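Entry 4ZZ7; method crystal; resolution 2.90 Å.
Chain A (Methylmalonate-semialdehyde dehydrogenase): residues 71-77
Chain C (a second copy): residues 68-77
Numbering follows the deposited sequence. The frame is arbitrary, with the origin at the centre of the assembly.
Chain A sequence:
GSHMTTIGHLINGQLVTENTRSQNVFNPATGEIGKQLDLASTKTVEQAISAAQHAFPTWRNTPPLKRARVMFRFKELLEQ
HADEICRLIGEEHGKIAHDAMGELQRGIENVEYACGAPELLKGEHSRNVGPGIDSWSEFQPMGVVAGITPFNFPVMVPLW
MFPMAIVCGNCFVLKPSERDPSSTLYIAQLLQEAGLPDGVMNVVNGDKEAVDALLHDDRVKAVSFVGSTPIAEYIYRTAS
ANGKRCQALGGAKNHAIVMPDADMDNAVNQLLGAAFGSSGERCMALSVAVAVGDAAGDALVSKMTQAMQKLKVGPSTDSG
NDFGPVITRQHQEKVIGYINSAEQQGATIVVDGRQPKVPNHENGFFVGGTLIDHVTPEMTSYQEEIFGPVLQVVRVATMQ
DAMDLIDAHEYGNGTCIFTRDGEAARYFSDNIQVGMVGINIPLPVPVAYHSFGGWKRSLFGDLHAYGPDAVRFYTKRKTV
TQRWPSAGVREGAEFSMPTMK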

# COMPACT_ATOMS: atom_id res chain seq x y z
N MET A 71 12.62 18.53 -8.48
CA MET A 71 12.23 17.71 -9.63
C MET A 71 11.06 18.29 -10.43
O MET A 71 10.97 18.08 -11.64
N PHE A 72 10.19 19.01 -9.74
CA PHE A 72 9.12 19.80 -10.35
C PHE A 72 9.68 20.88 -11.28
O PHE A 72 9.19 21.07 -12.37
N ARG A 73 10.69 21.60 -10.79
CA ARG A 73 11.39 22.64 -11.57
C ARG A 73 12.23 22.05 -12.69
O ARG A 73 12.30 22.59 -13.77
N PHE A 74 12.87 20.94 -12.39
CA PHE A 74 13.58 20.15 -13.37
C PHE A 74 12.66 19.68 -14.52
O PHE A 74 13.03 19.75 -15.68
N LYS A 75 11.45 19.23 -14.19
CA LYS A 75 10.43 18.81 -15.17
C LYS A 75 10.32 19.83 -16.30
O LYS A 75 10.34 19.50 -17.48
N GLU A 76 10.24 21.09 -15.89
CA GLU A 76 10.06 22.23 -16.77
C GLU A 76 11.24 22.48 -17.66
O GLU A 76 11.09 22.68 -18.84
N LEU A 77 12.41 22.51 -17.07
CA LEU A 77 13.63 22.80 -17.79
C LEU A 77 13.86 21.81 -18.89
O LEU A 77 14.36 22.16 -19.96
N ALA C 68 -2.98 14.39 -15.05
CA ALA C 68 -2.08 14.86 -14.02
C ALA C 68 -1.15 15.94 -14.53
O ALA C 68 -0.68 16.76 -13.74
N ARG C 69 -0.92 15.94 -15.85
CA ARG C 69 -0.07 16.95 -16.50
C ARG C 69 -0.72 18.34 -16.49
O ARG C 69 -0.01 19.33 -16.54
N VAL C 70 -2.04 18.37 -16.40
CA VAL C 70 -2.79 19.62 -16.21
C VAL C 70 -2.46 20.22 -14.85
O VAL C 70 -2.22 21.42 -14.71
N MET C 71 -2.43 19.37 -13.83
CA MET C 71 -2.07 19.83 -12.49
C MET C 71 -0.60 20.23 -12.36
O MET C 71 -0.27 21.13 -11.58
N PHE C 72 0.28 19.58 -13.10
CA PHE C 72 1.68 20.05 -13.20
C PHE C 72 1.78 21.49 -13.71
O PHE C 72 2.45 22.31 -13.12
N ARG C 73 1.10 21.76 -14.80
CA ARG C 73 1.05 23.11 -15.35
C ARG C 73 0.26 24.05 -14.44
O ARG C 73 0.59 25.20 -14.35
N PHE C 74 -0.79 23.55 -13.79
CA PHE C 74 -1.61 24.38 -12.91
C PHE C 74 -0.79 24.88 -11.75
O PHE C 74 -1.01 25.98 -11.28
N LYS C 75 0.15 24.07 -11.28
CA LYS C 75 1.03 24.42 -10.17
C LYS C 75 1.88 25.62 -10.51
O LYS C 75 1.97 26.54 -9.72
N GLU C 76 2.51 25.61 -11.68
CA GLU C 76 3.31 26.74 -12.13
C GLU C 76 2.50 28.02 -12.17
O GLU C 76 2.94 29.06 -11.68
N LEU C 77 1.32 27.93 -12.75
CA LEU C 77 0.44 29.08 -12.90
C LEU C 77 0.04 29.66 -11.55
O LEU C 77 0.01 30.87 -11.39

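What lies at the centre of the contact? The two helices cross at about 101°, and Phe72(A) and Phe72(C), the residues with the most covered surface, both point toward the opposing helix. Their side chains meet at CE1 of Phe72(A) and CE1 of Phe72(C), 3.3 Å apart. The rings lie obliquely, with planes at 48°. Phe72(C) has chi1 in m; that of Phe72(A), at -91°, falls between wells.

How do the lysines pack against the rings? Each points toward the other helix and lies over one face of the partner's phenylalanine. Lys75(A), with chi1 at -144° between wells, turns at chi2 (m, -90°) and chi3 (-101°, between wells), and brings CE to 3.4 Å from CD1 of Phe72(C), and its NZ sits over that ring in a cation-pi contact. Lys75(C) is t through chi3 and m at chi4; its CD lies over the Phe72(A) ring, 3.8 Å from CD1 of Phe72(A), while NZ makes an off-centre cation-pi contact. Both ammonium groups also hydrogen-bond just outside the stretches.

What happens where the glutamates meet? Glu76(A), chi1 m, starts sideways but its end swings nearer; Glu76(C), also m, points toward its partner. OE1 of Glu76(A) lies 2.3 Å from OE2 of Glu76(C), a clash between like charges in this 2.90 Å model, so little should rest on its detail.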

# COMPACT_ATOMS: atom_id res chain seq x y z
CB MET A 71 11.89 16.28 -9.20
CG MET A 71 13.02 15.56 -8.45
SD MET A 71 14.71 15.50 -9.14
CE MET A 71 14.23 15.16 -10.81
CB PHE A 72 8.26 20.46 -9.27
CG PHE A 72 7.09 19.64 -8.82
CD1 PHE A 72 6.01 19.43 -9.67
CD2 PHE A 72 7.04 19.12 -7.55
CE1 PHE A 72 4.91 18.70 -9.24
CE2 PHE A 72 5.96 18.38 -7.11
CZ PHE A 72 4.89 18.18 -7.96
CB ARG A 73 12.30 23.48 -10.65
CG ARG A 73 11.55 24.52 -9.83
CD ARG A 73 12.48 25.24 -8.87
NE ARG A 73 11.92 25.40 -7.52
CZ ARG A 73 12.40 24.86 -6.38
NH1 ARG A 73 13.49 24.07 -6.36
NH2 ARG A 73 11.76 25.11 -5.23
CB PHE A 74 14.20 18.95 -12.64
CG PHE A 74 15.21 18.19 -13.45
CD1 PHE A 74 16.20 18.85 -14.15
CD2 PHE A 74 15.18 16.81 -13.49
CE1 PHE A 74 17.13 18.14 -14.89
CE2 PHE A 74 16.10 16.08 -14.22
CZ PHE A 74 17.08 16.75 -14.93
CB LYS A 75 9.08 18.66 -14.47
CG LYS A 75 8.22 17.53 -14.97
CD LYS A 75 7.32 17.98 -16.10
CE LYS A 75 5.91 18.24 -15.63
NZ LYS A 75 5.02 17.51 -16.57
CB GLU A 76 9.84 23.48 -15.91
CG GLU A 76 8.61 23.42 -15.03
CD GLU A 76 7.39 23.25 -15.88
OE1 GLU A 76 6.70 22.19 -15.72
OE2 GLU A 76 7.14 24.15 -16.73
CB LEU A 77 14.81 22.73 -16.84
CG LEU A 77 14.79 23.75 -15.73
CD1 LEU A 77 16.00 23.58 -14.87
CD2 LEU A 77 14.76 25.14 -16.33
CB ALA C 68 -1.30 13.71 -13.42
CB ARG C 69 0.31 16.54 -17.93
CG ARG C 69 1.39 15.45 -18.00
CD ARG C 69 2.03 15.35 -19.39
NE ARG C 69 1.97 13.97 -19.86
CZ ARG C 69 2.84 13.02 -19.58
NH1 ARG C 69 3.90 13.28 -18.83
NH2 ARG C 69 2.68 11.80 -20.07
CB VAL C 70 -4.31 19.37 -16.28
CG1 VAL C 70 -5.10 20.64 -16.05
CG2 VAL C 70 -4.71 18.77 -17.64
CB MET C 71 -2.42 18.79 -11.43
CG MET C 71 -3.89 18.34 -11.42
SD MET C 71 -5.29 19.50 -11.50
CE MET C 71 -4.90 20.36 -10.03
CB PHE C 72 2.52 19.14 -14.11
CG PHE C 72 3.11 17.95 -13.40
CD1 PHE C 72 4.26 18.08 -12.66
CD2 PHE C 72 2.52 16.70 -13.48
CE1 PHE C 72 4.83 16.98 -12.03
CE2 PHE C 72 3.08 15.60 -12.85
CZ PHE C 72 4.24 15.74 -12.13
CB ARG C 73 0.44 23.11 -16.75
CG ARG C 73 1.19 22.22 -17.74
CD ARG C 73 0.58 22.32 -19.12
NE ARG C 73 0.73 21.06 -19.85
CZ ARG C 73 -0.23 20.14 -20.03
NH1 ARG C 73 -1.47 20.31 -19.53
NH2 ARG C 73 0.06 19.02 -20.72
CB PHE C 74 -2.80 23.57 -12.39
CG PHE C 74 -3.78 24.36 -11.55
CD1 PHE C 74 -4.24 25.61 -11.94
CD2 PHE C 74 -4.31 23.81 -10.38
CE1 PHE C 74 -5.18 26.30 -11.16
CE2 PHE C 74 -5.25 24.49 -9.59
CZ PHE C 74 -5.69 25.74 -9.98
CB LYS C 75 1.93 23.24 -9.84
CG LYS C 75 2.95 23.54 -8.75
CD LYS C 75 3.86 22.37 -8.43
CE LYS C 75 4.75 22.72 -7.26
NZ LYS C 75 5.78 23.75 -7.57
CB GLU C 76 3.82 26.52 -13.52
CG GLU C 76 4.81 25.40 -13.70
CD GLU C 76 4.63 24.77 -15.08
OE1 GLU C 76 4.19 25.46 -16.04
OE2 GLU C 76 4.88 23.55 -15.20
CB LEU C 77 -0.80 28.72 -13.71
CG LEU C 77 -0.55 28.37 -15.17
CD1 LEU C 77 -1.82 27.86 -15.81
CD2 LEU C 77 -0.07 29.59 -15.91